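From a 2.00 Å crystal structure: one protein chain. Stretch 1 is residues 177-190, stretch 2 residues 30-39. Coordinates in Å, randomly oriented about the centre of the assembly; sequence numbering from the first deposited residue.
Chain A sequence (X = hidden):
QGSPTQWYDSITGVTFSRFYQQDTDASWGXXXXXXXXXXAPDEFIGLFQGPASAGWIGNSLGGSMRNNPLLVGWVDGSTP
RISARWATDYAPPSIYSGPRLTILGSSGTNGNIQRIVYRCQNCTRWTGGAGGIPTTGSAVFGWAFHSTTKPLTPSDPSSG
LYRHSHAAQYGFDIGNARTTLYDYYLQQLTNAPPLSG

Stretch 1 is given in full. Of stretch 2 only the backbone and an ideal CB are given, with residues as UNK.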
# COMPACT_ATOMS: atom_id res chain seq x y z
N ALA A 177 2.50 9.76 -10.67
CA ALA A 177 2.63 9.46 -9.24
C ALA A 177 4.04 9.83 -8.72
O ALA A 177 4.28 9.84 -7.51
CB ALA A 177 2.28 8.00 -8.97
N ARG A 178 4.96 10.16 -9.65
CA ARG A 178 6.34 10.56 -9.31
C ARG A 178 6.42 12.05 -8.93
O ARG A 178 5.73 12.87 -9.51
CB ARG A 178 7.33 10.21 -10.44
CG ARG A 178 7.39 8.72 -10.76
CD ARG A 178 8.65 8.30 -11.53
NE ARG A 178 8.67 6.84 -11.74
CZ ARG A 178 9.09 5.91 -10.86
NH1 ARG A 178 9.59 6.22 -9.66
NH2 ARG A 178 9.02 4.62 -11.21
N THR A 179 7.25 12.39 -7.94
CA THR A 179 7.39 13.78 -7.49
C THR A 179 8.76 14.09 -6.90
O THR A 179 9.32 13.29 -6.13
CB THR A 179 6.27 14.24 -6.50
OG1 THR A 179 6.48 15.62 -6.15
CG2 THR A 179 6.26 13.41 -5.20
N THR A 180 9.30 15.26 -7.26
CA THR A 180 10.54 15.75 -6.64
C THR A 180 10.29 16.07 -5.16
O THR A 180 11.24 16.14 -4.39
CB THR A 180 11.17 16.95 -7.40
OG1 THR A 180 10.24 18.02 -7.45
CG2 THR A 180 11.56 16.54 -8.81
N LEU A 181 9.01 16.19 -4.76
CA LEU A 181 8.63 16.37 -3.34
C LEU A 181 8.74 15.09 -2.47
O LEU A 181 8.47 15.14 -1.27
CB LEU A 181 7.22 16.96 -3.20
CG LEU A 181 7.09 18.45 -3.58
CD1 LEU A 181 5.64 18.83 -3.52
CD2 LEU A 181 7.94 19.36 -2.68
N TYR A 182 9.17 13.98 -3.07
CA TYR A 182 9.19 12.69 -2.40
C TYR A 182 9.89 12.68 -1.01
O TYR A 182 9.30 12.16 -0.04
CB TYR A 182 9.78 11.62 -3.31
CG TYR A 182 9.73 10.21 -2.72
CD1 TYR A 182 8.59 9.40 -2.88
CD2 TYR A 182 10.83 9.70 -1.97
CE1 TYR A 182 8.54 8.13 -2.34
CE2 TYR A 182 10.78 8.41 -1.42
CZ TYR A 182 9.63 7.64 -1.62
OH TYR A 182 9.55 6.38 -1.10
N ASP A 183 11.13 13.19 -0.93
CA ASP A 183 11.91 13.23 0.31
C ASP A 183 11.20 14.05 1.38
O ASP A 183 11.11 13.60 2.52
CB ASP A 183 13.34 13.77 0.12
CG ASP A 183 14.22 12.90 -0.76
OD1 ASP A 183 14.17 11.65 -0.71
OD2 ASP A 183 15.02 13.51 -1.51
N TYR A 184 10.69 15.23 1.02
CA TYR A 184 9.90 16.08 1.93
C TYR A 184 8.66 15.33 2.42
O TYR A 184 8.39 15.31 3.63
CB TYR A 184 9.46 17.38 1.22
CG TYR A 184 8.46 18.21 1.99
CD1 TYR A 184 8.82 18.81 3.22
CD2 TYR A 184 7.15 18.40 1.51
CE1 TYR A 184 7.90 19.58 3.94
CE2 TYR A 184 6.22 19.16 2.22
CZ TYR A 184 6.60 19.75 3.43
OH TYR A 184 5.69 20.51 4.15
N TYR A 185 7.93 14.71 1.48
CA TYR A 185 6.75 13.92 1.81
C TYR A 185 7.11 12.76 2.75
O TYR A 185 6.39 12.50 3.71
CB TYR A 185 6.07 13.39 0.53
CG TYR A 185 5.20 14.40 -0.20
CD1 TYR A 185 4.78 15.59 0.43
CD2 TYR A 185 4.77 14.16 -1.52
CE1 TYR A 185 3.98 16.52 -0.24
CE2 TYR A 185 3.91 15.05 -2.18
CZ TYR A 185 3.52 16.24 -1.56
OH TYR A 185 2.67 17.14 -2.21
N LEU A 186 8.23 12.08 2.48
CA LEU A 186 8.69 10.95 3.29
C LEU A 186 8.93 11.38 4.71
O LEU A 186 8.46 10.72 5.63
CB LEU A 186 9.94 10.28 2.73
CG LEU A 186 10.52 9.05 3.49
CD1 LEU A 186 9.52 7.91 3.64
CD2 LEU A 186 11.81 8.53 2.82
N GLN A 187 9.68 12.47 4.89
CA GLN A 187 9.94 13.05 6.23
C GLN A 187 8.65 13.45 6.92
O GLN A 187 8.45 13.11 8.09
CB GLN A 187 10.93 14.24 6.15
CG GLN A 187 11.13 15.02 7.46
CD GLN A 187 10.04 16.03 7.79
OE1 GLN A 187 9.66 16.89 6.96
NE2 GLN A 187 9.51 15.94 9.00
N GLN A 188 7.80 14.20 6.23
CA GLN A 188 6.53 14.68 6.83
C GLN A 188 5.68 13.52 7.35
O GLN A 188 5.14 13.57 8.43
CB GLN A 188 5.69 15.50 5.83
CG GLN A 188 6.23 16.88 5.53
CD GLN A 188 6.09 17.84 6.70
OE1 GLN A 188 4.98 18.11 7.14
NE2 GLN A 188 7.22 18.35 7.22
N LEU A 189 5.58 12.45 6.55
CA LEU A 189 4.74 11.32 6.93
C LEU A 189 5.37 10.53 8.08
O LEU A 189 4.66 10.02 8.95
CB LEU A 189 4.48 10.41 5.70
CG LEU A 189 3.58 10.97 4.57
CD1 LEU A 189 3.66 10.07 3.34
CD2 LEU A 189 2.15 11.05 5.08
N THR A 190 6.71 10.41 8.08
CA THR A 190 7.40 9.67 9.12
C THR A 190 7.14 10.38 10.47
O THR A 190 6.94 9.72 11.50
CB THR A 190 8.91 9.56 8.84
OG1 THR A 190 9.09 8.97 7.56
CG2 THR A 190 9.64 8.70 9.91
N UNK A 30 -0.36 6.22 -3.49
CA UNK A 30 1.06 6.02 -3.75
C UNK A 30 1.75 7.31 -4.06
O UNK A 30 1.17 8.18 -4.68
CB UNK A 30 1.27 5.04 -4.90
N UNK A 31 3.00 7.41 -3.60
CA UNK A 31 3.90 8.49 -3.96
C UNK A 31 5.20 7.82 -4.41
O UNK A 31 5.72 6.98 -3.70
CB UNK A 31 4.12 9.46 -2.80
N UNK A 32 5.70 8.20 -5.58
CA UNK A 32 6.94 7.61 -6.11
C UNK A 32 7.97 8.73 -6.22
O UNK A 32 7.59 9.90 -6.38
CB UNK A 32 6.71 6.93 -7.46
N UNK A 33 9.27 8.38 -6.12
CA UNK A 33 10.31 9.40 -6.30
C UNK A 33 10.51 9.74 -7.77
O UNK A 33 10.23 8.93 -8.66
CB UNK A 33 11.63 8.93 -5.69
N UNK A 34 11.01 10.94 -8.00
CA UNK A 34 11.23 11.49 -9.32
C UNK A 34 12.49 10.96 -10.02
O UNK A 34 12.88 9.80 -9.81
CB UNK A 34 11.31 13.01 -9.22
N UNK A 35 13.07 11.81 -10.88
CA UNK A 35 14.33 11.58 -11.62
C UNK A 35 15.14 12.88 -11.69
O UNK A 35 16.36 12.85 -11.87
CB UNK A 35 14.05 11.06 -13.03
N UNK A 36 14.45 14.02 -11.53
CA UNK A 36 15.03 15.36 -11.42
C UNK A 36 15.74 15.54 -10.08
O UNK A 36 16.86 16.08 -10.01
CB UNK A 36 13.95 16.43 -11.59
N UNK A 37 15.08 15.10 -9.01
CA UNK A 37 15.63 15.14 -7.66
C UNK A 37 15.35 13.82 -6.98
O UNK A 37 14.31 13.20 -7.23
CB UNK A 37 15.05 16.30 -6.85
N UNK A 38 16.27 13.39 -6.11
CA UNK A 38 16.21 12.06 -5.48
C UNK A 38 16.26 10.99 -6.55
O UNK A 38 15.22 10.40 -6.89
CB UNK A 38 14.95 11.90 -4.63
N UNK A 39 17.46 10.74 -7.06
CA UNK A 39 17.68 9.92 -8.27
C UNK A 39 17.29 8.44 -8.16
O UNK A 39 16.51 7.97 -8.98
CB UNK A 39 19.16 10.00 -8.65

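Position 30 lies in an extended strand, its CA-to-CB bond sideways to stretch 1 and its ideal CB 5.1 Å from Ala177 CB. Stretch 1 offers little here, so many strand-compatible side chains would serve. The deposited residue is Tyr30; its ring leads away, and its OH is hydrogen-bonded elsewhere in the structure.

At position 31 the ideal CB is 4.5 Å from Tyr182 CD1 and 4.9 Å from Tyr185 CD2, with the methyls of Thr179 and Leu189 farther along. This is an apolar pocket between strand and helix, suited to valine, isoleucine or leucine, with beta-branched residues favoured by the extended backbone. Ile31 fills it: CG2 lies 3.6 Å from Thr179 CG2 and 3.9 Å from both Tyr182 CD1 and Tyr185 CD2, the last at the ring edge, while CD1 reaches to 4.1 Å from Leu189 CD1.

Position 32 pairs in parallel with Arg178. Its backbone is held on both sides of the residue, its N donating to Ala177 O (2.9 Å) and its O accepting from Thr179 N (3.0 Å). The ideal CB sits on the same sheet face as the Arg178 side chain, 3.7 Å from NH1. An aromatic residue could lie against the guanidinium; a long aliphatic or an acidic one would also be reasonable. Phe32 is found, with its CG over one face of the guanidinium and CD2 3.9 Å from Ala177 CB.

At position 33 the ideal CB is 3.8 Å from Tyr182 CG, and a phi of -77° with a psi of 155° admits proline. A compact apolar residue would suit the tyrosine ring. Pro33 places CD over that ring, 4.0 Å from its centroid, in a CH-pi contact, while its O accepts a hydrogen bond from Arg178 NH1 (3.0 Å).

The ideal CB of position 34 is 3.6 Å from Thr180 CG2, favouring a small residue such as serine, alanine or threonine. Ser34 has its OG 3.4 Å from Thr180 CG2 and accepts a weak bond from the N of position 36.

Position 35 meets nothing of stretch 1 and is unconstrained by it; it is Ala35. At 36 the CB points toward Thr180 CG2, 3.7 Å away, so small or polar residues fit; Ser36 CB packs 3.6 Å from that methyl.

Position 37 has room for a CB, so Gly37 is not required by stretch 1. Position 38 has a positive phi of 61°, which favours glycine, and Gly38 is present. Position 39 is out of reach and permissive; it carries Gln39.

Stretch 2 30-39: YIFPSASGGQ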
# COMPACT_ATOMS: atom_id res chain seq x y z
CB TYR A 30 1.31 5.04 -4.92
CG TYR A 30 0.62 3.73 -4.72
CD1 TYR A 30 1.26 2.69 -4.02
CD2 TYR A 30 -0.70 3.53 -5.19
CE1 TYR A 30 0.62 1.47 -3.81
CE2 TYR A 30 -1.35 2.32 -5.00
CZ TYR A 30 -0.69 1.31 -4.30
OH TYR A 30 -1.32 0.10 -4.08
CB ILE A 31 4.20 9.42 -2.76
CG1 ILE A 31 2.91 9.83 -2.02
CG2 ILE A 31 4.88 10.68 -3.28
CD1 ILE A 31 3.14 10.54 -0.68
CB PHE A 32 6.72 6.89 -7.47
CG PHE A 32 6.05 5.55 -7.36
CD1 PHE A 32 6.79 4.37 -7.51
CD2 PHE A 32 4.67 5.46 -7.18
CE1 PHE A 32 6.15 3.12 -7.41
CE2 PHE A 32 4.04 4.21 -7.08
CZ PHE A 32 4.78 3.05 -7.19
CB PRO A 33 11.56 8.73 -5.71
CG PRO A 33 11.32 7.28 -5.88
CD PRO A 33 9.84 7.08 -5.70
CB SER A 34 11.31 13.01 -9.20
OG SER A 34 11.20 13.61 -10.47
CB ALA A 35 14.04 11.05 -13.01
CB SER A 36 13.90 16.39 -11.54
OG SER A 36 14.33 17.64 -12.06
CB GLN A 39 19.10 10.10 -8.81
CG GLN A 39 19.27 9.57 -10.23
CD GLN A 39 20.14 10.46 -11.10
OE1 GLN A 39 21.21 10.05 -11.55
NE2 GLN A 39 19.67 11.69 -11.35
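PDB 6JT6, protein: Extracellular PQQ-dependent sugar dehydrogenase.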